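PDB 6H6X: 3-polyprenyl-4-hydroxybenzoate decarboxylase and related decarboxylases from Pelotomaculum thermopropionicum, which catalyses the reversible decarboxylation of 2,5-furandicarboxylic acid to 2-furoic acid, using a prenylated flavin as cofactor. Local coordinates for residues Gly255-Tyr260 with Ile289-Arg294; Val365-Ile370 with Asp418-Leu423. The protein carries 8 engineered substitutions. All coordinates share one frame; numbering follows the deposited sequence.

Contact 1 of 2, residues Gly255-Tyr260 with Ile289-Arg294; sequences GPFGEY and IIPASR. With 4LU (1-deoxy-5-O-phosphono-1-(3,3,4,5-tetramethyl-9,11-dioxo-2,3,8,9,10,11-hexahydro-7H-quinolino[1,8-fg]pteridin-12-ium-7-y l)-D-ribitol), chain I.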
loop_
_atom_site.group_PDB
_atom_site.type_symbol
_atom_site.label_atom_id
_atom_site.label_comp_id
_atom_site.label_asym_id
_atom_site.label_seq_id
_atom_site.Cartn_x
_atom_site.Cartn_y
_atom_site.Cartn_z
ATOM N N GLY B 255 12.892 -29.080 11.363
ATOM C CA GLY B 255 13.201 -27.887 10.591
ATOM C C GLY B 255 14.291 -28.104 9.556
ATOM O O GLY B 255 14.763 -29.230 9.426
ATOM N N PRO B 256 14.661 -27.061 8.797
ATOM C CA PRO B 256 14.058 -25.709 8.916
ATOM C C PRO B 256 12.684 -25.568 8.228
ATOM O O PRO B 256 12.218 -26.474 7.511
ATOM C CB PRO B 256 15.103 -24.808 8.237
ATOM C CG PRO B 256 15.744 -25.698 7.204
ATOM C CD PRO B 256 15.567 -27.143 7.631
ATOM N N PHE B 257 12.074 -24.406 8.421
ATOM C CA PHE B 257 10.701 -24.166 7.958
ATOM C C PHE B 257 10.479 -22.699 7.623
ATOM O O PHE B 257 10.841 -21.828 8.414
ATOM C CB PHE B 257 9.758 -24.637 9.081
ATOM C CG PHE B 257 8.294 -24.466 8.801
ATOM C CD1 PHE B 257 7.637 -25.343 7.963
ATOM C CD2 PHE B 257 7.558 -23.430 9.396
ATOM C CE1 PHE B 257 6.282 -25.205 7.710
ATOM C CE2 PHE B 257 6.203 -23.323 9.172
ATOM C CZ PHE B 257 5.570 -24.204 8.321
ATOM N N GLY B 258 9.857 -22.416 6.482
ATOM C CA GLY B 258 9.392 -21.040 6.192
ATOM C C GLY B 258 8.287 -20.521 7.161
ATOM O O GLY B 258 7.212 -21.121 7.273
ATOM N N GLU B 259 8.542 -19.395 7.848
ATOM C CA GLU B 259 7.678 -18.885 8.952
ATOM C C GLU B 259 6.947 -17.554 8.626
ATOM O O GLU B 259 7.163 -16.999 7.545
ATOM C CB GLU B 259 8.519 -18.748 10.243
ATOM C CG GLU B 259 8.390 -19.930 11.217
ATOM C CD GLU B 259 6.990 -20.113 11.849
ATOM O OE1 GLU B 259 6.929 -21.030 12.717
ATOM O OE2 GLU B 259 5.971 -19.384 11.512
ATOM N N TYR B 260 6.123 -17.062 9.573
ATOM C CA TYR B 260 5.310 -15.775 9.464
ATOM C C TYR B 260 6.015 -14.496 8.957
ATOM O O TYR B 260 5.416 -13.747 8.138
ATOM C CB TYR B 260 4.533 -15.424 10.792
ATOM C CG TYR B 260 5.421 -15.187 11.997
ATOM C CD1 TYR B 260 6.005 -13.916 12.251
ATOM C CD2 TYR B 260 5.733 -16.257 12.873
ATOM C CE1 TYR B 260 6.853 -13.735 13.352
ATOM C CE2 TYR B 260 6.586 -16.074 13.963
ATOM C CZ TYR B 260 7.142 -14.824 14.207
ATOM O OH TYR B 260 7.958 -14.679 15.301
ATOM N N ILE B 289 -2.663 -24.294 6.136
ATOM C CA ILE B 289 -2.470 -22.844 6.205
ATOM C C ILE B 289 -1.102 -22.604 5.603
ATOM O O ILE B 289 -0.114 -23.185 6.040
ATOM C CB ILE B 289 -2.542 -22.346 7.652
ATOM C CG1 ILE B 289 -4.009 -22.338 8.144
ATOM C CG2 ILE B 289 -1.971 -20.958 7.781
ATOM C CD1 ILE B 289 -4.107 -22.272 9.681
ATOM N N ILE B 290 -1.049 -21.777 4.578
ATOM C CA ILE B 290 0.226 -21.452 3.939
ATOM C C ILE B 290 0.909 -20.406 4.808
ATOM O O ILE B 290 0.298 -19.379 5.120
ATOM C CB ILE B 290 -0.007 -20.893 2.554
ATOM C CG1 ILE B 290 -0.590 -22.005 1.661
ATOM C CG2 ILE B 290 1.306 -20.439 1.943
ATOM C CD1 ILE B 290 -1.238 -21.420 0.408
ATOM N N PRO B 291 2.143 -20.670 5.257
ATOM C CA PRO B 291 2.744 -19.682 6.160
ATOM C C PRO B 291 2.953 -18.326 5.510
ATOM O O PRO B 291 3.224 -18.225 4.297
ATOM C CB PRO B 291 4.073 -20.316 6.497
ATOM C CG PRO B 291 3.752 -21.771 6.498
ATOM C CD PRO B 291 2.941 -21.922 5.247
ATOM N N ALA B 292 2.808 -17.303 6.324
ATOM C CA ALA B 292 2.752 -15.916 5.910
ATOM C C ALA B 292 1.644 -15.483 4.933
ATOM O O ALA B 292 1.688 -14.373 4.397
ATOM C CB ALA B 292 4.125 -15.496 5.380
ATOM N N SER B 293 0.626 -16.305 4.725
ATOM C CA SER B 293 -0.586 -15.884 4.016
ATOM C C SER B 293 -1.424 -14.974 4.924
ATOM O O SER B 293 -1.197 -14.874 6.128
ATOM C CB SER B 293 -1.442 -17.108 3.629
ATOM O OG SER B 293 -1.915 -17.768 4.781
ATOM N N ARG B 294 -2.404 -14.325 4.338
ATOM C CA ARG B 294 -3.380 -13.505 5.077
ATOM C C ARG B 294 -4.112 -14.290 6.121
ATOM O O ARG B 294 -4.321 -13.803 7.220
ATOM C CB ARG B 294 -4.362 -12.823 4.119
ATOM C CG ARG B 294 -3.755 -11.687 3.276
ATOM C CD ARG B 294 -3.245 -10.618 4.206
ATOM N NE ARG B 294 -3.052 -9.339 3.512
ATOM C CZ ARG B 294 -1.896 -8.887 3.034
ATOM N NH1 ARG B 294 -0.714 -9.588 3.137
ATOM N NH2 ARG B 294 -1.909 -7.682 2.485
HETATM C C9 4LU I . 0.043 -20.154 15.134
HETATM C C8 4LU I . -0.592 -20.265 13.861
HETATM C C7 4LU I . 0.003 -20.920 12.778
HETATM C C10 4LU I . 3.115 -21.353 16.941
HETATM C C6 4LU I . 1.467 -21.305 12.906
HETATM N N3 4LU I . 4.983 -23.301 17.652
HETATM C C2 4LU I . 4.424 -22.498 18.613
HETATM C C13 4LU I . 2.008 -22.082 10.352
HETATM C C5 4LU I . 2.303 -22.067 11.838
HETATM C C1 4LU I . 4.209 -21.993 13.394
HETATM O O2 4LU I . 4.757 -22.653 19.829
HETATM N N1 4LU I . 3.501 -21.553 18.263
HETATM C C4 4LU I . 4.669 -23.189 16.327
HETATM O O4 4LU I . 5.191 -23.957 15.479
HETATM C C4A 4LU I . 3.670 -22.144 15.908
HETATM N N5 4LU I . 3.249 -21.977 14.547
HETATM C C3 4LU I . 3.690 -22.438 12.234
HETATM C C12 4LU I . 1.778 -23.509 12.098
HETATM C C5A 4LU I . 2.016 -21.328 14.265
HETATM C C7M 4LU I . -0.712 -21.003 11.431
HETATM C C8M 4LU I . -1.979 -19.684 13.791
HETATM C C9A 4LU I . 1.350 -20.618 15.393
HETATM N N10 4LU I . 2.126 -20.396 16.595
HETATM C "C1'" 4LU I . 1.622 -19.558 17.681
HETATM C "C2'" 4LU I . 0.741 -20.235 18.756
HETATM O "O2'" 4LU I . -0.244 -21.121 18.217
HETATM C "C3'" 4LU I . 0.004 -19.136 19.505
HETATM O "O3'" 4LU I . 0.936 -18.131 19.913
HETATM C "C4'" 4LU I . -0.804 -19.685 20.685
HETATM O "O4'" 4LU I . -1.861 -18.792 21.150
HETATM C "C5'" 4LU I . 0.007 -20.055 21.916
HETATM O "O5'" 4LU I . -1.042 -20.514 22.794
HETATM P P 4LU I . -0.863 -20.645 24.405
HETATM O O2P 4LU I . -2.111 -21.374 24.935
HETATM O O3P 4LU I . 0.395 -21.537 24.614
HETATM O O1P 4LU I . -0.776 -19.198 24.893
#
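The phenyl ring of Phe257 meets Pro291 and the prenylated flavin at its outer end. Pro291 CG approaches obliquely to within 3.5 Å of Phe257 CZ, the side chains crossing at about a right angle, and C3 of the flavin's added ring comes, also obliquely, to 4.1 Å from Phe257 CE2. With CG anti to the backbone N (chi1 180°), the phenyl group extends to this junction; Tyr130 and Thr132 also touch it. The second flat group, the Glu259 carboxylate, turns its oxygens toward the cofactor, OE1 lying 3.0 Å from the flavin C1. A bend at chi2 (-66°) folds the chain back, letting OE2 accept from Tyr260 N through its anti lone pair at 3.0 Å, while OE1 forms a salt bridge with Arg152. No hydrogen bond joins the two segments, which meet by van der Waals packing. Pro291 CB sits 3.3 Å from Gly258 O, and Ala292 CB lies 3.5 Å from Tyr260 O. A type II turn from Ile290 to Ser293 presents both residues, with Ile290 O gripped by the Ser293 N-H and by Ser293 OG at 2.8 Å; Ser293 then N-caps helix 294-315. Ile289 CG2 adds a contact to the flavin methyl C7M. The Glu259-Arg152 pair beside the flavin's added ring is characteristic of the UbiD-family active site, probably as part of the family's Glu-Arg-Glu network.

Contact 2 of 2, residues Val365-Ile370 with Asp418-Leu423; sequences VVDHEI and DATIPL. With CA (calcium ion), chain J.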
loop_
_atom_site.group_PDB
_atom_site.type_symbol
_atom_site.label_atom_id
_atom_site.label_comp_id
_atom_site.label_asym_id
_atom_site.label_seq_id
_atom_site.Cartn_x
_atom_site.Cartn_y
_atom_site.Cartn_z
ATOM N N VAL B 365 0.442 6.733 15.629
ATOM C CA VAL B 365 -0.849 7.234 16.171
ATOM C C VAL B 365 -1.409 8.267 15.198
ATOM O O VAL B 365 -0.693 9.126 14.760
ATOM C CB VAL B 365 -0.720 7.854 17.588
ATOM C CG1 VAL B 365 -2.096 8.294 18.129
ATOM C CG2 VAL B 365 -0.084 6.873 18.548
ATOM N N VAL B 366 -2.669 8.152 14.826
ATOM C CA VAL B 366 -3.305 9.094 13.930
ATOM C C VAL B 366 -4.669 9.529 14.498
ATOM O O VAL B 366 -5.197 8.908 15.413
ATOM C CB VAL B 366 -3.513 8.545 12.524
ATOM C CG1 VAL B 366 -2.164 8.186 11.922
ATOM C CG2 VAL B 366 -4.405 7.301 12.552
ATOM N N ASP B 367 -5.212 10.603 13.939
ATOM C CA ASP B 367 -6.530 11.068 14.306
ATOM C C ASP B 367 -7.632 10.118 13.785
ATOM O O ASP B 367 -7.457 9.407 12.790
ATOM C CB ASP B 367 -6.715 12.495 13.759
ATOM C CG ASP B 367 -5.797 13.518 14.476
ATOM O OD1 ASP B 367 -5.883 13.627 15.729
ATOM O OD2 ASP B 367 -4.959 14.179 13.818
ATOM N N HIS B 368 -8.765 10.133 14.484
ATOM C CA HIS B 368 -9.942 9.269 14.211
ATOM C C HIS B 368 -10.432 9.255 12.787
ATOM O O HIS B 368 -10.955 8.249 12.340
ATOM C CB HIS B 368 -11.127 9.583 15.183
ATOM C CG HIS B 368 -11.702 10.980 15.060
ATOM N ND1 HIS B 368 -13.007 11.226 14.675
ATOM C CD2 HIS B 368 -11.153 12.199 15.290
ATOM C CE1 HIS B 368 -13.228 12.532 14.657
ATOM N NE2 HIS B 368 -12.123 13.145 15.040
ATOM N N GLU B 369 -10.274 10.335 12.047
ATOM C CA GLU B 369 -10.759 10.356 10.658
ATOM C C GLU B 369 -9.845 9.650 9.614
ATOM O O GLU B 369 -10.250 9.533 8.452
ATOM C CB GLU B 369 -11.135 11.786 10.237
ATOM C CG GLU B 369 -10.025 12.678 9.669
ATOM C CD GLU B 369 -9.077 13.247 10.731
ATOM O OE1 GLU B 369 -9.470 13.293 11.937
ATOM O OE2 GLU B 369 -7.956 13.684 10.330
ATOM N N ILE B 370 -8.631 9.208 10.013
ATOM C CA ILE B 370 -7.717 8.501 9.093
ATOM C C ILE B 370 -8.181 7.058 9.095
ATOM O O ILE B 370 -8.478 6.466 10.134
ATOM C CB ILE B 370 -6.242 8.621 9.530
ATOM C CG1 ILE B 370 -5.768 10.083 9.491
ATOM C CG2 ILE B 370 -5.348 7.726 8.677
ATOM C CD1 ILE B 370 -5.802 10.743 8.110
ATOM N N ASP B 418 4.065 10.062 16.454
ATOM C CA ASP B 418 2.799 10.811 16.685
ATOM C C ASP B 418 2.454 11.531 15.452
ATOM O O ASP B 418 3.090 12.537 15.134
ATOM C CB ASP B 418 3.004 11.881 17.768
ATOM C CG ASP B 418 1.708 12.639 18.097
ATOM O OD1 ASP B 418 0.690 12.547 17.371
ATOM O OD2 ASP B 418 1.760 13.336 19.096
ATOM N N ALA B 419 1.504 11.016 14.684
ATOM C CA ALA B 419 1.136 11.650 13.463
ATOM C C ALA B 419 -0.284 12.254 13.608
ATOM O O ALA B 419 -1.058 12.232 12.650
ATOM C CB ALA B 419 1.174 10.629 12.330
ATOM N N THR B 420 -0.618 12.734 14.807
ATOM C CA THR B 420 -1.835 13.516 15.002
ATOM C C THR B 420 -1.618 15.009 14.759
ATOM O O THR B 420 -0.521 15.549 14.928
ATOM C CB THR B 420 -2.421 13.289 16.418
ATOM O OG1 THR B 420 -1.558 13.823 17.428
ATOM C CG2 THR B 420 -2.580 11.790 16.653
ATOM N N ILE B 421 -2.693 15.661 14.334
ATOM C CA ILE B 421 -2.746 17.111 14.203
ATOM C C ILE B 421 -2.541 17.732 15.591
ATOM O O ILE B 421 -3.218 17.310 16.571
ATOM C CB ILE B 421 -4.107 17.550 13.629
ATOM C CG1 ILE B 421 -4.255 17.109 12.169
ATOM C CG2 ILE B 421 -4.281 19.057 13.713
ATOM C CD1 ILE B 421 -5.715 16.885 11.787
ATOM N N PRO B 422 -1.618 18.713 15.722
ATOM C CA PRO B 422 -1.496 19.425 17.039
ATOM C C PRO B 422 -2.768 20.217 17.388
ATOM O O PRO B 422 -3.454 20.700 16.472
ATOM C CB PRO B 422 -0.287 20.354 16.823
ATOM C CG PRO B 422 0.480 19.738 15.691
ATOM C CD PRO B 422 -0.584 19.174 14.778
ATOM N N LEU B 423 -3.098 20.330 18.671
ATOM C CA LEU B 423 -4.447 20.822 19.107
ATOM C C LEU B 423 -4.798 22.322 18.883
ATOM O O LEU B 423 -5.964 22.634 18.608
ATOM C CB LEU B 423 -4.714 20.472 20.574
ATOM C CG LEU B 423 -5.301 19.081 20.770
ATOM C CD1 LEU B 423 -5.364 18.764 22.258
ATOM C CD2 LEU B 423 -6.672 18.963 20.099
HETATM CA CA CA J . 2.117 15.237 15.205
HETATM O O HOH W 1 -3.683 12.294 12.093
HETATM O O HOH W 2 -5.598 16.067 16.719
HETATM O O HOH W 3 1.167 16.247 17.487
#
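Two direct hydrogen bonds join Val365-Asp367 to Ala419-Ile421. Ala419 N donates to Val365 O at 2.9 Å, in a parallel bridge between Val365 and Asp418. Beyond it a side chain takes over: with CG anti to the carbonyl carbon (chi1 -68°), Asp367 OD2 offers its syn lone pair to Ile421 N at 2.8 Å, nearly straight (175°). Two waters reinforce this: one accepts from Asp367 N and donates to Asp367 OD2 and Ala419 O; the other donates to Asp367 OD1 and Ile421 O, so both carboxylate oxygens are held. Asp418 OD1 accepts from Thr420 N at 2.9 Å, an Asx turn, and from Thr420 OG1 through its syn lone pair. Apolar contacts are few: Val365 CG1 lies alongside Thr420 CG2 at 3.8 Å, and Val366 CG1 is 4.2 Å from Ala419 CB. Calcium is bound by the carbonyls Asp418 O, at 2.9 Å, and Thr420 O, at 2.7 Å, and by a water; Arg385 O and Asp391 OD2 complete the coordination. Glu369, near Ile421 CD1, forms a salt bridge with Arg385. Strands 362-367 and 414-418 are parallel neighbours in the mixed sheet, with helix 345-356 against Val365 and Asp418, and helix 375-385 against Val366 and Ile421.

Overall arrangement
Contact 1 closes along the chain before contact 2 opens, and the two do not touch: their centres are about 35 Å apart and their nearest atoms about 17 Å. Helix 294-315, which begins at the end of contact 1, leads from the flavin-binding part of the chain toward the five-stranded sheet holding contact 2. The centre of contact 1 is about 12 Å from the centre of the chain, and this contact contributes to the cofactor pocket, whereas that of contact 2 is about 30 Å away, beside calcium. Contact 1 also reaches the partner subunit, through a salt bridge from Arg294 to Glu376 of the second subunit; contact 2 is untouched by the other chain.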